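Local atomic coordinates of cyclohexadienyl dehydratase (Synthetic construct, PDB entry 5JOS), a protein that probably catalyses the dehydration of prephenate and L-arogenate in phenylalanine biosynthesis, using the fold of a periplasmic solute-binding protein. Residues D49-K54 / E242-L247; F36-R39 / Y45-F48. One frame throughout, in Å; residues are numbered along the deposited sequence.

Contact 1: D49-K54 / E242-L247; sequences DIDVAK and EKWLKL
D51 reaches from helix 48-60 to the last turns of helix 236-245, where one of its carboxylate oxygens, OD2, takes two hydrogen bonds from consecutive residues. K243 NZ donates to D51 OD2 at 3.1 Å on its syn lone pair, and this bond is also a salt bridge. W244 NE1 meets the same D51 OD2 at 3.0 Å with an N-H...O angle of 154°; the oxygen lies in the indole plane, while NE1 comes to it from above the carboxylate plane. The two donors therefore use different approaches to a single acceptor. OD1 has a looser place in the contact, with W244 CZ2 4.1 Å away. K243 can reach so far because its CG stands anti to the backbone N (chi1 176°) and the rest of the chain is extended. On the way, K243 CE passes 3.3 Å above the plane of the W244 ring, near its rim. Beside this polar site V52 packs on L240 and Y237, and D51 also touches L240. Two residues earlier, near the start of helix 48-60, D49 OD1 is hydrogen-bonded to Y211 OH and D49 OD2 to G89 N. The contact is small and lies at the surface, and it joins two helices distant in sequence. With an ammonium and an indole N-H both directed at it, D51 is likely to favour the ionised state.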
# COMPACT_ATOMS: atom_id res chain seq x y z
N ASP A 49 -1.08 -3.60 -8.43
CA ASP A 49 -1.74 -2.53 -9.13
C ASP A 49 -1.84 -2.72 -10.66
O ASP A 49 -2.57 -1.95 -11.33
CB ASP A 49 -1.12 -1.20 -8.81
CG ASP A 49 -1.50 -0.72 -7.44
OD1 ASP A 49 -2.65 -0.93 -6.99
OD2 ASP A 49 -0.64 -0.05 -6.79
N ILE A 50 -1.18 -3.76 -11.18
CA ILE A 50 -1.31 -4.16 -12.56
C ILE A 50 -2.61 -4.86 -12.65
O ILE A 50 -3.37 -4.58 -13.59
CB ILE A 50 -0.17 -5.02 -13.03
CG1 ILE A 50 1.15 -4.33 -12.80
CG2 ILE A 50 -0.34 -5.49 -14.48
CD1 ILE A 50 1.37 -3.02 -13.50
N ASP A 51 -2.89 -5.74 -11.67
CA ASP A 51 -4.18 -6.34 -11.59
C ASP A 51 -5.28 -5.25 -11.45
O ASP A 51 -6.37 -5.35 -12.04
CB ASP A 51 -4.28 -7.28 -10.40
CG ASP A 51 -3.56 -8.56 -10.58
OD1 ASP A 51 -2.94 -8.78 -11.64
OD2 ASP A 51 -3.69 -9.42 -9.66
N VAL A 52 -5.09 -4.30 -10.55
CA VAL A 52 -6.15 -3.26 -10.33
C VAL A 52 -6.35 -2.42 -11.60
O VAL A 52 -7.44 -2.14 -12.00
CB VAL A 52 -5.71 -2.30 -9.20
CG1 VAL A 52 -6.66 -1.17 -8.99
CG2 VAL A 52 -5.56 -3.01 -7.88
N ALA A 53 -5.26 -2.04 -12.25
CA ALA A 53 -5.34 -1.28 -13.47
C ALA A 53 -6.22 -1.95 -14.49
O ALA A 53 -7.01 -1.30 -15.13
CB ALA A 53 -3.97 -1.08 -14.06
N LYS A 54 -6.09 -3.27 -14.65
CA LYS A 54 -6.87 -3.97 -15.60
C LYS A 54 -8.29 -3.97 -15.23
O LYS A 54 -9.16 -3.90 -16.05
CB LYS A 54 -6.44 -5.43 -15.70
CG LYS A 54 -5.09 -5.44 -16.35
CD LYS A 54 -4.53 -6.84 -16.37
CE LYS A 54 -3.25 -6.74 -17.18
NZ LYS A 54 -2.53 -8.04 -17.04
N GLU A 242 -4.61 -10.79 -0.13
CA GLU A 242 -4.23 -12.13 0.08
C GLU A 242 -3.20 -12.63 -0.96
O GLU A 242 -2.13 -13.16 -0.61
CB GLU A 242 -5.50 -12.92 0.05
CG GLU A 242 -5.35 -14.37 0.19
CD GLU A 242 -6.73 -14.94 0.26
OE1 GLU A 242 -7.13 -15.62 -0.70
OE2 GLU A 242 -7.46 -14.59 1.21
N LYS A 243 -3.55 -12.46 -2.22
CA LYS A 243 -2.73 -12.89 -3.33
C LYS A 243 -1.32 -12.23 -3.30
O LYS A 243 -0.31 -12.91 -3.41
CB LYS A 243 -3.43 -12.56 -4.64
CG LYS A 243 -2.63 -12.88 -5.88
CD LYS A 243 -3.36 -12.52 -7.18
CE LYS A 243 -2.44 -12.89 -8.34
NZ LYS A 243 -2.90 -12.37 -9.69
N TRP A 244 -1.27 -10.93 -3.19
CA TRP A 244 -0.01 -10.21 -3.32
C TRP A 244 0.69 -9.92 -2.00
O TRP A 244 1.86 -9.83 -2.01
CB TRP A 244 -0.25 -8.86 -4.07
CG TRP A 244 -0.68 -9.05 -5.47
CD1 TRP A 244 -1.91 -8.93 -5.96
CD2 TRP A 244 0.16 -9.50 -6.55
NE1 TRP A 244 -1.92 -9.21 -7.30
CE2 TRP A 244 -0.65 -9.58 -7.69
CE3 TRP A 244 1.52 -9.83 -6.65
CZ2 TRP A 244 -0.19 -10.02 -8.92
CZ3 TRP A 244 2.01 -10.26 -7.88
CH2 TRP A 244 1.14 -10.36 -9.02
N LEU A 245 -0.01 -9.75 -0.89
CA LEU A 245 0.65 -9.45 0.37
C LEU A 245 0.71 -10.65 1.28
O LEU A 245 1.29 -10.60 2.35
CB LEU A 245 -0.08 -8.36 1.09
CG LEU A 245 -0.30 -7.05 0.34
CD1 LEU A 245 -0.83 -6.00 1.31
CD2 LEU A 245 0.95 -6.56 -0.35
N LYS A 246 0.10 -11.74 0.86
CA LYS A 246 0.08 -12.98 1.60
C LYS A 246 -0.54 -12.77 2.95
O LYS A 246 -0.14 -13.41 3.88
CB LYS A 246 1.47 -13.56 1.81
CG LYS A 246 2.28 -13.72 0.55
CD LYS A 246 1.67 -14.85 -0.21
CE LYS A 246 1.88 -14.67 -1.68
NZ LYS A 246 1.28 -15.92 -2.21
N LEU A 247 -1.44 -11.83 3.03
CA LEU A 247 -2.27 -11.63 4.19
C LEU A 247 -3.49 -12.50 3.94
O LEU A 247 -3.58 -13.63 4.42
CB LEU A 247 -2.73 -10.18 4.23
CG LEU A 247 -1.98 -9.25 5.15
CD1 LEU A 247 -0.77 -9.89 5.83
CD2 LEU A 247 -1.67 -7.97 4.45
OXT LEU A 247 -4.39 -12.07 3.22

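Contact 2: F36-R39 / Y45-F48; sequences FSYR and YTGF
Y38 and T46 form the hydrogen-bonded pair of a short antiparallel hairpin: Y38 N donates to T46 O at 2.8 Å, and T46 N returns a bond to Y38 O at 2.9 Å. Their side chains share one face of the ribbon, where T46 CG2 sits over the phenol ring of Y38, 3.8 Å from its centroid, in a CH-pi contact. In the next, non-hydrogen-bonded pair, R39 and Y45, the guanidinium lies flat on the tyrosine ring, with planes 14° apart and R39 CZ 3.9 Å from the Y45 ring centroid, a cation-pi stack. The R39 chain bends at chi2 (-52°) to bring the group back over the ring. Cutting Y45 back to an alanine would probably leave this guanidinium without its aromatic platform and open a gap beside I50 and F66, which the ring touches. Toward the other end, F36 turns its edge to the face of F48 in a T-shaped pair, with centroids 5.6 Å apart. Between these side chains G47 leads into helix 48-60 with backbone angles that call for glycine; a CB there would clash with F36 O and S37 N. Further out, F36 and S37 form a classic beta bulge opposite Y33, and S37 OG is hydrogen-bonded to T29 OG1 and to G31 N. With just two backbone hydrogen bonds in the pairing, the hairpin is likely to depend also on its aromatic faces, which receive a methyl, a cation and a ring edge.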
# COMPACT_ATOMS: atom_id res chain seq x y z
N PHE A 36 3.78 -4.24 -6.20
CA PHE A 36 2.75 -3.46 -6.87
C PHE A 36 2.83 -3.41 -8.39
O PHE A 36 1.79 -3.37 -9.07
CB PHE A 36 2.76 -2.03 -6.33
CG PHE A 36 2.44 -1.94 -4.87
CD1 PHE A 36 1.13 -1.96 -4.44
CD2 PHE A 36 3.40 -1.84 -3.96
CE1 PHE A 36 0.85 -1.93 -3.13
CE2 PHE A 36 3.09 -1.76 -2.64
CZ PHE A 36 1.85 -1.80 -2.24
N SER A 37 4.05 -3.35 -8.88
CA SER A 37 4.38 -3.12 -10.27
C SER A 37 5.77 -3.53 -10.59
O SER A 37 6.72 -2.84 -10.26
CB SER A 37 4.27 -1.64 -10.57
OG SER A 37 4.61 -1.36 -11.94
N TYR A 38 5.89 -4.63 -11.31
CA TYR A 38 7.17 -5.15 -11.64
C TYR A 38 7.08 -5.99 -12.86
O TYR A 38 6.10 -5.89 -13.59
CB TYR A 38 7.79 -5.89 -10.47
CG TYR A 38 7.05 -7.06 -9.88
CD1 TYR A 38 5.97 -6.89 -8.98
CD2 TYR A 38 7.51 -8.37 -10.10
CE1 TYR A 38 5.34 -8.00 -8.36
CE2 TYR A 38 6.87 -9.47 -9.50
CZ TYR A 38 5.80 -9.28 -8.63
OH TYR A 38 5.25 -10.41 -8.08
N ARG A 39 8.12 -6.79 -13.12
CA ARG A 39 8.15 -7.61 -14.38
C ARG A 39 8.14 -9.11 -14.02
O ARG A 39 8.90 -9.52 -13.13
CB ARG A 39 9.38 -7.33 -15.29
CG ARG A 39 9.69 -5.92 -15.67
CD ARG A 39 8.47 -5.27 -16.23
NE ARG A 39 8.77 -4.05 -17.00
CZ ARG A 39 8.38 -3.79 -18.26
NH1 ARG A 39 7.62 -4.66 -18.96
NH2 ARG A 39 8.73 -2.65 -18.84
N TYR A 45 4.29 -6.79 -17.45
CA TYR A 45 3.95 -6.18 -16.19
C TYR A 45 3.16 -7.11 -15.30
O TYR A 45 2.26 -7.79 -15.74
CB TYR A 45 3.13 -4.91 -16.39
CG TYR A 45 3.95 -3.77 -16.86
CD1 TYR A 45 4.80 -3.11 -15.99
CD2 TYR A 45 3.91 -3.36 -18.19
CE1 TYR A 45 5.59 -2.05 -16.43
CE2 TYR A 45 4.67 -2.26 -18.62
CZ TYR A 45 5.51 -1.61 -17.72
OH TYR A 45 6.25 -0.50 -18.14
N THR A 46 3.52 -7.13 -14.03
CA THR A 46 2.84 -7.95 -13.06
C THR A 46 2.80 -7.20 -11.72
O THR A 46 3.65 -6.32 -11.46
CB THR A 46 3.47 -9.34 -12.99
OG1 THR A 46 2.72 -10.15 -12.09
CG2 THR A 46 4.91 -9.37 -12.47
N GLY A 47 1.79 -7.53 -10.92
CA GLY A 47 1.69 -7.01 -9.58
C GLY A 47 0.28 -6.62 -9.17
O GLY A 47 -0.65 -6.58 -9.99
N PHE A 48 0.18 -6.27 -7.90
CA PHE A 48 -1.06 -5.79 -7.30
C PHE A 48 -1.78 -4.70 -8.11
O PHE A 48 -2.97 -4.82 -8.41
CB PHE A 48 -0.69 -5.29 -5.89
CG PHE A 48 -1.84 -4.85 -5.00
CD1 PHE A 48 -2.46 -3.63 -5.18
CD2 PHE A 48 -2.14 -5.55 -3.87
CE1 PHE A 48 -3.44 -3.19 -4.31
CE2 PHE A 48 -3.15 -5.13 -3.00
CZ PHE A 48 -3.81 -3.95 -3.23

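In the fold
The two contacts adjoin, their centres about 8 Å apart, and are continuous along the chain: the hairpin strand 45-46 runs through G47 and F48 straight into helix 48-60, which carries D51. A probable backbone hydrogen bond from D49 N to F36 O, 2.9 Å, ties the start of that helix to the loop that precedes strand 38-39. W244 belongs to both neighbourhoods: while its NE1 serves contact 1, its ring packs on contact 2, with W244 CE2 3.4 Å from F48 N and W244 CZ3 3.3 Å from Y38 OH. The C-terminal helix is thereby seated on hairpin and helix together. The sodium ion is bound by A189, H192 and L195, residues of neither contact.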